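Local coordinates for protein glutamine cyclotransferase (Xanthomonas campestris, PDB 3MBR) that probably catalyses the cyclisation of N-terminal glutamine to pyroglutamate and folds as a calcium-binding beta-propeller, at residues A[44-49]-A[56-61]; A[124-129]-A[140-145]; A[150-155]-A[164-169]. The protein carries 1 engineered substitution. One frame throughout, in Å; residues are numbered along the deposited sequence.

Contact 1: residues A[44-49]-A[56-61]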
loop_
_atom_site.group_PDB
_atom_site.type_symbol
_atom_site.label_atom_id
_atom_site.label_comp_id
_atom_site.label_asym_id
_atom_site.label_seq_id
_atom_site.Cartn_x
_atom_site.Cartn_y
_atom_site.Cartn_z
ATOM N N SER A 44 2.139 -9.325 -11.372
ATOM C CA SER A 44 3.530 -9.531 -11.018
ATOM C C SER A 44 3.868 -8.899 -9.711
ATOM O O SER A 44 3.170 -8.006 -9.198
ATOM C CB SER A 44 4.460 -8.864 -12.105
ATOM O OG SER A 44 4.616 -7.467 -12.029
ATOM N N VAL A 45 5.002 -9.295 -9.169
ATOM C CA VAL A 45 5.662 -8.580 -8.064
ATOM C C VAL A 45 7.019 -8.161 -8.582
ATOM O O VAL A 45 7.763 -9.006 -9.118
ATOM C CB VAL A 45 5.848 -9.513 -6.882
ATOM C CG1 VAL A 45 6.542 -8.811 -5.749
ATOM C CG2 VAL A 45 4.434 -9.953 -6.359
ATOM N N ARG A 46 7.345 -6.895 -8.449
ATOM C CA ARG A 46 8.562 -6.345 -9.098
ATOM C C ARG A 46 9.477 -5.834 -7.997
ATOM O O ARG A 46 8.996 -5.185 -7.052
ATOM C CB ARG A 46 8.260 -5.110 -9.952
ATOM C CG ARG A 46 7.282 -5.387 -11.118
ATOM C CD ARG A 46 6.902 -4.055 -11.726
ATOM N NE ARG A 46 6.030 -4.287 -12.855
ATOM C CZ ARG A 46 5.950 -3.419 -13.879
ATOM N NH1 ARG A 46 6.620 -2.242 -13.830
ATOM N NH2 ARG A 46 5.178 -3.704 -14.920
ATOM N N LYS A 47 10.783 -6.080 -8.125
ATOM C CA LYS A 47 11.787 -5.408 -7.318
ATOM C C LYS A 47 12.352 -4.303 -8.197
ATOM O O LYS A 47 12.815 -4.612 -9.296
ATOM C CB LYS A 47 12.888 -6.374 -6.926
ATOM C CG LYS A 47 14.016 -5.680 -6.135
ATOM C CD LYS A 47 15.150 -6.769 -5.883
ATOM C CE LYS A 47 16.268 -6.255 -5.144
ATOM N NZ LYS A 47 17.324 -7.347 -5.080
ATOM N N VAL A 48 12.312 -3.087 -7.717
ATOM C CA VAL A 48 12.542 -1.892 -8.575
ATOM C C VAL A 48 13.609 -1.013 -7.996
ATOM O O VAL A 48 13.679 -0.782 -6.795
ATOM C CB VAL A 48 11.209 -1.113 -8.801
ATOM C CG1 VAL A 48 11.419 0.146 -9.640
ATOM C CG2 VAL A 48 10.102 -2.015 -9.345
ATOM N N ASP A 49 14.491 -0.587 -8.862
ATOM C CA ASP A 49 15.519 0.398 -8.504
ATOM C C ASP A 49 14.857 1.781 -8.355
ATOM O O ASP A 49 14.228 2.312 -9.267
ATOM C CB ASP A 49 16.591 0.453 -9.605
ATOM C CG ASP A 49 17.670 1.411 -9.278
ATOM O OD1 ASP A 49 17.764 2.490 -9.904
ATOM O OD2 ASP A 49 18.363 1.141 -8.273
ATOM N N LEU A 56 14.450 -4.777 -11.471
ATOM C CA LEU A 56 15.670 -5.619 -11.202
ATOM C C LEU A 56 15.338 -7.118 -11.184
ATOM O O LEU A 56 16.172 -7.959 -11.524
ATOM C CB LEU A 56 16.290 -5.192 -9.862
ATOM C CG LEU A 56 16.616 -3.690 -9.815
ATOM C CD1 LEU A 56 17.089 -3.307 -8.415
ATOM C CD2 LEU A 56 17.733 -3.428 -10.779
ATOM N N GLN A 57 14.127 -7.451 -10.731
ATOM C CA GLN A 57 13.708 -8.833 -10.571
ATOM C C GLN A 57 12.182 -8.831 -10.601
ATOM O O GLN A 57 11.562 -7.823 -10.214
ATOM C CB GLN A 57 14.218 -9.282 -9.217
ATOM C CG GLN A 57 14.432 -10.737 -9.065
ATOM C CD GLN A 57 14.892 -11.089 -7.666
ATOM O OE1 GLN A 57 15.123 -10.223 -6.810
ATOM N NE2 GLN A 57 14.946 -12.346 -7.407
ATOM N N ARG A 58 11.547 -9.931 -11.013
ATOM C CA ARG A 58 10.083 -9.999 -11.000
ATOM C C ARG A 58 9.629 -11.436 -10.859
ATOM O O ARG A 58 10.329 -12.413 -11.239
ATOM C CB ARG A 58 9.461 -9.366 -12.231
ATOM C CG ARG A 58 9.656 -10.048 -13.516
ATOM C CD ARG A 58 8.410 -9.730 -14.340
ATOM N NE ARG A 58 8.452 -8.433 -14.991
ATOM C CZ ARG A 58 7.370 -7.733 -15.336
ATOM N NH1 ARG A 58 6.157 -8.211 -15.049
ATOM N NH2 ARG A 58 7.490 -6.557 -15.973
ATOM N N ALA A 59 8.457 -11.574 -10.313
ATOM C CA ALA A 59 7.832 -12.864 -10.177
ATOM C C ALA A 59 6.440 -12.689 -10.747
ATOM O O ALA A 59 5.880 -11.592 -10.630
ATOM C CB ALA A 59 7.745 -13.173 -8.715
ATOM N N GLU A 60 5.908 -13.725 -11.382
ATOM C CA GLU A 60 4.506 -13.784 -11.830
ATOM C C GLU A 60 3.650 -14.400 -10.714
ATOM O O GLU A 60 3.977 -15.451 -10.111
ATOM C CB GLU A 60 4.422 -14.494 -13.174
ATOM C CG GLU A 60 5.309 -13.758 -14.280
ATOM C CD GLU A 60 5.172 -12.201 -14.392
ATOM O OE1 GLU A 60 4.080 -11.614 -14.428
ATOM O OE2 GLU A 60 6.197 -11.551 -14.513
ATOM N N VAL A 61 2.520 -13.779 -10.460
ATOM C CA VAL A 61 1.563 -14.282 -9.477
ATOM C C VAL A 61 0.914 -15.560 -10.013
ATOM O O VAL A 61 0.633 -15.651 -11.231
ATOM C CB VAL A 61 0.491 -13.229 -9.324
ATOM C CG1 VAL A 61 -0.672 -13.748 -8.537
ATOM C CG2 VAL A 61 1.116 -12.000 -8.665
#
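Two like-charged side chains lie side by side here: Arg46 and Arg58 point the same way from one face of the sheet, and their NH2 atoms come within 3.8 Å of each other. The guanidinium planes are turned 54° apart, so they do not stack; Arg58 NH2 lies over one face of the Arg46 group. Arg46 is extended from CG to NE, which carries its charge beyond the strand pair, where NH1 forms a salt bridge with Asp18 and NH2 a hydrogen bond with Thr20. The carboxylate of Asp18 should offset part of the repulsion. Arg58 takes a bent course, with CG between the backbone N and carbonyl carbon (chi1 69°), and its NH1 ends 3.5 Å from Ser44 CB. Ser44 is small enough to fit beside this guanidinium, and its OG, at the in-plane edge of the Arg46 group, is hydrogen-bonded to Thr37.

Beneath the arginines the strands run antiparallel, 169° between their directions. Val45 and Ala59 form a hydrogen-bonded pair, Val45 N to Ala59 O and Ala59 N to Val45 O both measuring 2.9 Å. They share the other face with Lys47 and Gln57. Val45 and Ala59 are buried, as suits compact apolar groups, with Val45 packing on Leu77 and Tyr90 of the next sheet. The extended, partly exposed Lys47 passes Gln57, its CD 3.6 Å from Gln57 OE1, while Gln57 NE2 binds Ala93 O.

Near the turn the register slips. Lys47 O receives Leu56 N at 2.7 Å and, more weakly, Gln57 N at 3.4 Å, while Leu56 CD1 folds to 4.0 Å from Asp49 CB. Leu56 and Gln57 facing Lys47 make a classic beta bulge in the hairpin of the third and fourth strands of a propeller blade.

Contact 2: residues A[124-129]-A[140-145]; sequences AVIRKL and IKVTAG
Residues 124-126 and 140-142 pair antiparallel over a short ladder. Ile126 and Ile140 form a hydrogen-bonded pair: Ile126 N meets Ile140 O at 2.8 Å, and Ile140 N returns the bond to Ile126 O at 2.9 Å. Val125 and Lys141 follow as a non-hydrogen-bonded pair. Just before strand 125-129 begins, Ala124 O still accepts Val142 N at 2.9 Å, with an N-H...O angle of 180°. This is the outer hairpin of a propeller blade, in which strand 125-129 is flanked on its other edge by strand 117-120.

Branched aliphatic side chains suit the buried face. Ile126 CG1 stands beside the backbone N (chi1 -62°), and from it CD1 reaches Val142 CG2 at 3.5 Å, a tighter carbon contact than usual. Ile140 lies across from Ile126, CB to CB 4.3 Å, and both rest on Tyr118; Val142 packs on Val182 of the neighbouring sheet. On the more exposed face, Lys141 is bent at chi2 and chi4, and its NZ comes 3.7 Å from Ala124 CB. Val125 CG2 lies 4.3 Å from the Lys141 CG methylene, the aliphatic part of a residue whose charge suits the solvent side.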
loop_
_atom_site.group_PDB
_atom_site.type_symbol
_atom_site.label_atom_id
_atom_site.label_comp_id
_atom_site.label_asym_id
_atom_site.label_seq_id
_atom_site.Cartn_x
_atom_site.Cartn_y
_atom_site.Cartn_z
ATOM N N ALA A 124 -14.202 -0.827 6.521
ATOM C CA ALA A 124 -13.614 0.115 7.505
ATOM C C ALA A 124 -12.887 -0.630 8.627
ATOM O O ALA A 124 -12.320 -0.021 9.532
ATOM C CB ALA A 124 -14.665 1.124 8.074
ATOM N N VAL A 125 -12.932 -1.957 8.559
ATOM C CA VAL A 125 -12.288 -2.735 9.657
ATOM C C VAL A 125 -10.947 -3.300 9.122
ATOM O O VAL A 125 -10.951 -4.213 8.246
ATOM C CB VAL A 125 -13.204 -3.864 10.086
ATOM C CG1 VAL A 125 -12.520 -4.751 11.114
ATOM C CG2 VAL A 125 -14.475 -3.278 10.616
ATOM N N ILE A 126 -9.832 -2.749 9.584
ATOM C CA ILE A 126 -8.502 -3.319 9.280
ATOM C C ILE A 126 -8.208 -4.527 10.207
ATOM O O ILE A 126 -8.368 -4.456 11.449
ATOM C CB ILE A 126 -7.443 -2.261 9.562
ATOM C CG1 ILE A 126 -7.614 -1.022 8.669
ATOM C CG2 ILE A 126 -6.006 -2.809 9.477
ATOM C CD1 ILE A 126 -6.791 0.024 9.032
ATOM N N ARG A 127 -7.790 -5.614 9.575
ATOM C CA ARG A 127 -7.463 -6.867 10.298
ATOM C C ARG A 127 -5.995 -6.825 10.746
ATOM O O ARG A 127 -5.080 -6.508 9.983
ATOM C CB ARG A 127 -7.707 -8.066 9.407
ATOM C CG ARG A 127 -9.081 -8.106 8.656
ATOM C CD ARG A 127 -9.165 -9.302 7.673
ATOM N NE ARG A 127 -10.347 -9.302 6.788
ATOM C CZ ARG A 127 -10.662 -10.216 5.851
ATOM N NH1 ARG A 127 -9.964 -11.346 5.669
ATOM N NH2 ARG A 127 -11.764 -10.024 5.081
ATOM N N LYS A 128 -5.763 -7.258 11.984
ATOM C CA LYS A 128 -4.379 -7.378 12.486
ATOM C C LYS A 128 -4.042 -8.881 12.485
ATOM O O LYS A 128 -4.771 -9.687 13.094
ATOM C CB LYS A 128 -4.324 -6.766 13.864
ATOM C CG LYS A 128 -2.976 -6.579 14.508
ATOM C CD LYS A 128 -3.194 -5.807 15.887
ATOM C CE LYS A 128 -1.931 -5.396 16.593
ATOM N NZ LYS A 128 -2.164 -5.158 18.096
ATOM N N LEU A 129 -2.967 -9.252 11.793
ATOM C CA LEU A 129 -2.665 -10.667 11.563
ATOM C C LEU A 129 -1.363 -11.072 12.191
ATOM O O LEU A 129 -0.401 -10.284 12.226
ATOM C CB LEU A 129 -2.573 -10.944 10.052
ATOM C CG LEU A 129 -3.722 -10.461 9.130
ATOM C CD1 LEU A 129 -3.389 -10.840 7.668
ATOM C CD2 LEU A 129 -5.050 -11.047 9.534
ATOM N N ILE A 140 -8.852 -3.058 13.885
ATOM C CA ILE A 140 -8.951 -1.628 14.123
ATOM C C ILE A 140 -10.120 -1.164 13.272
ATOM O O ILE A 140 -10.104 -1.314 12.010
ATOM C CB ILE A 140 -7.682 -0.848 13.650
ATOM C CG1 ILE A 140 -6.443 -1.216 14.507
ATOM C CG2 ILE A 140 -7.922 0.690 13.726
ATOM C CD1 ILE A 140 -5.105 -0.905 13.818
ATOM N N LYS A 141 -11.123 -0.556 13.926
ATOM C CA LYS A 141 -12.199 0.078 13.182
ATOM C C LYS A 141 -11.821 1.520 12.951
ATOM O O LYS A 141 -11.594 2.256 13.891
ATOM C CB LYS A 141 -13.496 0.028 13.978
ATOM C CG LYS A 141 -14.705 0.226 13.097
ATOM C CD LYS A 141 -14.981 1.679 12.663
ATOM C CE LYS A 141 -16.481 1.832 12.303
ATOM N NZ LYS A 141 -16.838 0.972 11.110
ATOM N N VAL A 142 -11.672 1.885 11.675
ATOM C CA VAL A 142 -11.201 3.202 11.325
ATOM C C VAL A 142 -12.385 4.161 11.196
ATOM O O VAL A 142 -13.352 3.902 10.512
ATOM C CB VAL A 142 -10.434 3.144 10.029
ATOM C CG1 VAL A 142 -9.817 4.501 9.739
ATOM C CG2 VAL A 142 -9.329 2.078 10.150
ATOM N N THR A 143 -12.246 5.276 11.852
ATOM C CA THR A 143 -13.265 6.371 11.721
ATOM C C THR A 143 -12.658 7.732 11.472
ATOM O O THR A 143 -11.531 8.007 11.894
ATOM C CB THR A 143 -14.219 6.462 12.939
ATOM O OG1 THR A 143 -13.465 6.669 14.167
ATOM C CG2 THR A 143 -15.096 5.154 13.025
ATOM N N ALA A 144 -13.376 8.575 10.739
ATOM C CA ALA A 144 -12.945 9.976 10.544
ATOM C C ALA A 144 -14.062 10.890 10.956
ATOM O O ALA A 144 -15.140 10.829 10.344
ATOM C CB ALA A 144 -12.600 10.177 9.051
ATOM N N GLY A 145 -13.791 11.665 12.000
ATOM C CA GLY A 145 -14.803 12.503 12.660
ATOM C C GLY A 145 -15.988 11.628 12.985
ATOM O O GLY A 145 -17.136 12.128 12.929
#

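Contact 3: residues A[150-155]-A[164-169]; sequences DNLNEL and ANVWLT. With CA (calcium ion), chain B.
Asn153 and Asn165 cross obliquely, their amide planes 31° apart, and Asn165 ND2 gives a hydrogen bond of 2.8 Å to Asn153 OD1. The acceptor lies close to the amide plane of Asn165, but the donor is tilted from the carbonyl plane of Asn153. Asn153 CG stands between the backbone N and carbonyl carbon (chi1 72°), a position from which the amide can reach across. Asparagine suits the place because it accepts and donates at once: Asn153 ND2 is taken by Leu206 O, so both polar atoms of this buried amide have partners.

Asn151 meets Trp167 differently. Its amide plane is 62° from the indole, and OD1 sits near the ring edge, 3.2 Å from Trp167 NE1, in a bent bond. Asn151 ND2 meets Asp150 OD2 from above the carboxylate plane; together the two bonds hold the amide's rotation. Leu168 CB lies over one face of the indole, toward its rim, and water 1 links Asn151 O to Leu168 N.

On the apolar side Leu152 and Val166 lie side by side, pointing the same way, with Leu152 CD2 4.0 Å from Val166 CG2. Leu155 CD2 closes to 3.6 Å from Ala164 CB, where alanine's small methyl lets leucine come close. The backbone is tied by Asn165 N to Glu154 O at 2.8 Å.

Glu154 turns its end away from the opposite strand. Bent at chi2, it presents OE1 to the calcium at 2.5 Å, while OE2 takes a weak bond from Leu155 N, which should steady the carboxylate. Leu155 O binds the metal too, and water 2, Leu26 O, Glu156 OE2 and Ile209 O complete six ligands. This is the inner hairpin of a propeller blade, whose innermost strand, 152-158, supplies ligands to the central calcium ion.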
loop_
_atom_site.group_PDB
_atom_site.type_symbol
_atom_site.label_atom_id
_atom_site.label_comp_id
_atom_site.label_asym_id
_atom_site.label_seq_id
_atom_site.Cartn_x
_atom_site.Cartn_y
_atom_site.Cartn_z
ATOM N N ASP A 150 -14.076 3.366 4.707
ATOM C CA ASP A 150 -13.791 2.120 3.967
ATOM C C ASP A 150 -13.147 2.427 2.629
ATOM O O ASP A 150 -12.662 3.571 2.460
ATOM C CB ASP A 150 -15.119 1.332 3.847
ATOM C CG ASP A 150 -16.148 1.967 2.879
ATOM O OD1 ASP A 150 -17.324 1.455 2.899
ATOM O OD2 ASP A 150 -15.820 2.921 2.077
ATOM N N ASN A 151 -12.958 1.428 1.758
ATOM C CA ASN A 151 -12.296 1.638 0.463
ATOM C C ASN A 151 -10.915 2.181 0.663
ATOM O O ASN A 151 -10.469 3.023 -0.088
ATOM C CB ASN A 151 -13.105 2.568 -0.483
ATOM C CG ASN A 151 -14.136 1.830 -1.225
ATOM O OD1 ASN A 151 -13.917 1.400 -2.390
ATOM N ND2 ASN A 151 -15.271 1.690 -0.623
ATOM N N LEU A 152 -10.122 1.405 1.370
ATOM C CA LEU A 152 -8.701 1.759 1.640
ATOM C C LEU A 152 -7.766 0.939 0.782
ATOM O O LEU A 152 -7.634 -0.320 1.012
ATOM C CB LEU A 152 -8.419 1.568 3.075
ATOM C CG LEU A 152 -9.272 2.343 4.057
ATOM C CD1 LEU A 152 -8.992 2.078 5.530
ATOM C CD2 LEU A 152 -9.370 3.916 3.846
ATOM N N ASN A 153 -7.353 1.449 -0.378
ATOM C CA ASN A 153 -6.814 0.567 -1.417
ATOM C C ASN A 153 -5.263 0.409 -1.144
ATOM O O ASN A 153 -4.597 -0.397 -1.876
ATOM C CB ASN A 153 -7.062 1.065 -2.915
ATOM C CG ASN A 153 -6.189 2.303 -3.290
ATOM O OD1 ASN A 153 -5.685 2.971 -2.448
ATOM N ND2 ASN A 153 -6.023 2.588 -4.542
ATOM N N GLU A 154 -4.653 1.159 -0.175
ATOM C CA GLU A 154 -3.223 0.925 0.119
ATOM C C GLU A 154 -2.920 1.352 1.521
ATOM O O GLU A 154 -3.515 2.337 2.021
ATOM C CB GLU A 154 -2.388 1.751 -0.902
ATOM C CG GLU A 154 -0.861 1.831 -0.659
ATOM C CD GLU A 154 -0.040 0.529 -0.654
ATOM O OE1 GLU A 154 1.209 0.608 -0.745
ATOM O OE2 GLU A 154 -0.656 -0.562 -0.416
ATOM N N LEU A 155 -1.989 0.628 2.165
ATOM C CA LEU A 155 -1.587 0.931 3.554
ATOM C C LEU A 155 -0.086 1.081 3.651
ATOM O O LEU A 155 0.682 0.476 2.820
ATOM C CB LEU A 155 -1.929 -0.286 4.443
ATOM C CG LEU A 155 -3.450 -0.590 4.584
ATOM C CD1 LEU A 155 -3.630 -1.825 5.488
ATOM C CD2 LEU A 155 -4.249 0.564 5.109
ATOM N N ALA A 164 -3.317 5.258 5.205
ATOM C CA ALA A 164 -4.213 4.502 4.299
ATOM C C ALA A 164 -4.686 5.416 3.195
ATOM O O ALA A 164 -5.190 6.524 3.458
ATOM C CB ALA A 164 -5.449 4.007 5.102
ATOM N N ASN A 165 -4.510 4.961 1.957
ATOM C CA ASN A 165 -5.099 5.730 0.847
ATOM C C ASN A 165 -6.585 5.534 0.723
ATOM O O ASN A 165 -7.058 4.390 0.824
ATOM C CB ASN A 165 -4.475 5.282 -0.480
ATOM C CG ASN A 165 -4.777 6.231 -1.605
ATOM O OD1 ASN A 165 -4.379 7.407 -1.552
ATOM N ND2 ASN A 165 -5.447 5.743 -2.661
ATOM N N VAL A 166 -7.312 6.645 0.494
ATOM C CA VAL A 166 -8.746 6.682 0.289
ATOM C C VAL A 166 -8.890 7.211 -1.213
ATOM O O VAL A 166 -8.913 8.460 -1.569
ATOM C CB VAL A 166 -9.363 7.800 1.171
ATOM C CG1 VAL A 166 -10.794 7.643 1.095
ATOM C CG2 VAL A 166 -8.879 7.691 2.648
ATOM N N TRP A 167 -8.871 6.299 -2.126
ATOM C CA TRP A 167 -8.860 6.674 -3.512
ATOM C C TRP A 167 -10.020 7.457 -3.947
ATOM O O TRP A 167 -9.901 8.154 -4.917
ATOM C CB TRP A 167 -8.742 5.424 -4.439
ATOM C CG TRP A 167 -10.033 4.472 -4.451
ATOM C CD1 TRP A 167 -10.357 3.389 -3.585
ATOM C CD2 TRP A 167 -11.107 4.527 -5.437
ATOM N NE1 TRP A 167 -11.572 2.785 -4.018
ATOM C CE2 TRP A 167 -12.058 3.510 -5.099
ATOM C CE3 TRP A 167 -11.390 5.410 -6.516
ATOM C CZ2 TRP A 167 -13.201 3.308 -5.866
ATOM C CZ3 TRP A 167 -12.566 5.169 -7.303
ATOM C CH2 TRP A 167 -13.417 4.187 -6.967
ATOM N N LEU A 168 -11.188 7.292 -3.319
ATOM C CA LEU A 168 -12.262 8.016 -3.886
ATOM C C LEU A 168 -12.245 9.478 -3.452
ATOM O O LEU A 168 -12.955 10.290 -4.066
ATOM C CB LEU A 168 -13.623 7.341 -3.781
ATOM C CG LEU A 168 -13.961 7.065 -2.413
ATOM C CD1 LEU A 168 -14.715 8.271 -2.049
ATOM C CD2 LEU A 168 -14.827 5.685 -2.512
ATOM N N THR A 169 -11.381 9.818 -2.497
ATOM C CA THR A 169 -11.270 11.247 -2.187
ATOM C C THR A 169 -9.858 11.799 -2.494
ATOM O O THR A 169 -9.676 13.033 -2.333
ATOM C CB THR A 169 -11.519 11.572 -0.695
ATOM O OG1 THR A 169 -11.180 12.943 -0.483
ATOM C CG2 THR A 169 -10.597 10.841 0.111
HETATM CA CA CA B . 2.636 0.179 1.253
HETATM O O HOH W 1 -11.675 5.528 -0.965
HETATM O O HOH W 2 2.537 -2.177 1.822
#

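How the contacts relate
The three contacts are hairpins of three different blades, met in series along the chain. Contacts 2 and 3 are neighbours, their centres about 12 Å apart, and they touch where Ala124 N packs 3.6 Å from Asp150 CB; the side chain of Ile126 also lies about 5 Å from that of Leu155. Contact 1 lies across the chain's centre, about 30 Å from contact 2 and about 24 Å from contact 3 between centres. Their relation to the calcium differs: contact 3 supplies two ligands, whereas the side chains of Val45 (contact 1) and Ile126 (contact 2) stay about 12 Å away. The Val48 side chain lies about 7 Å from that of Leu26, another ligand.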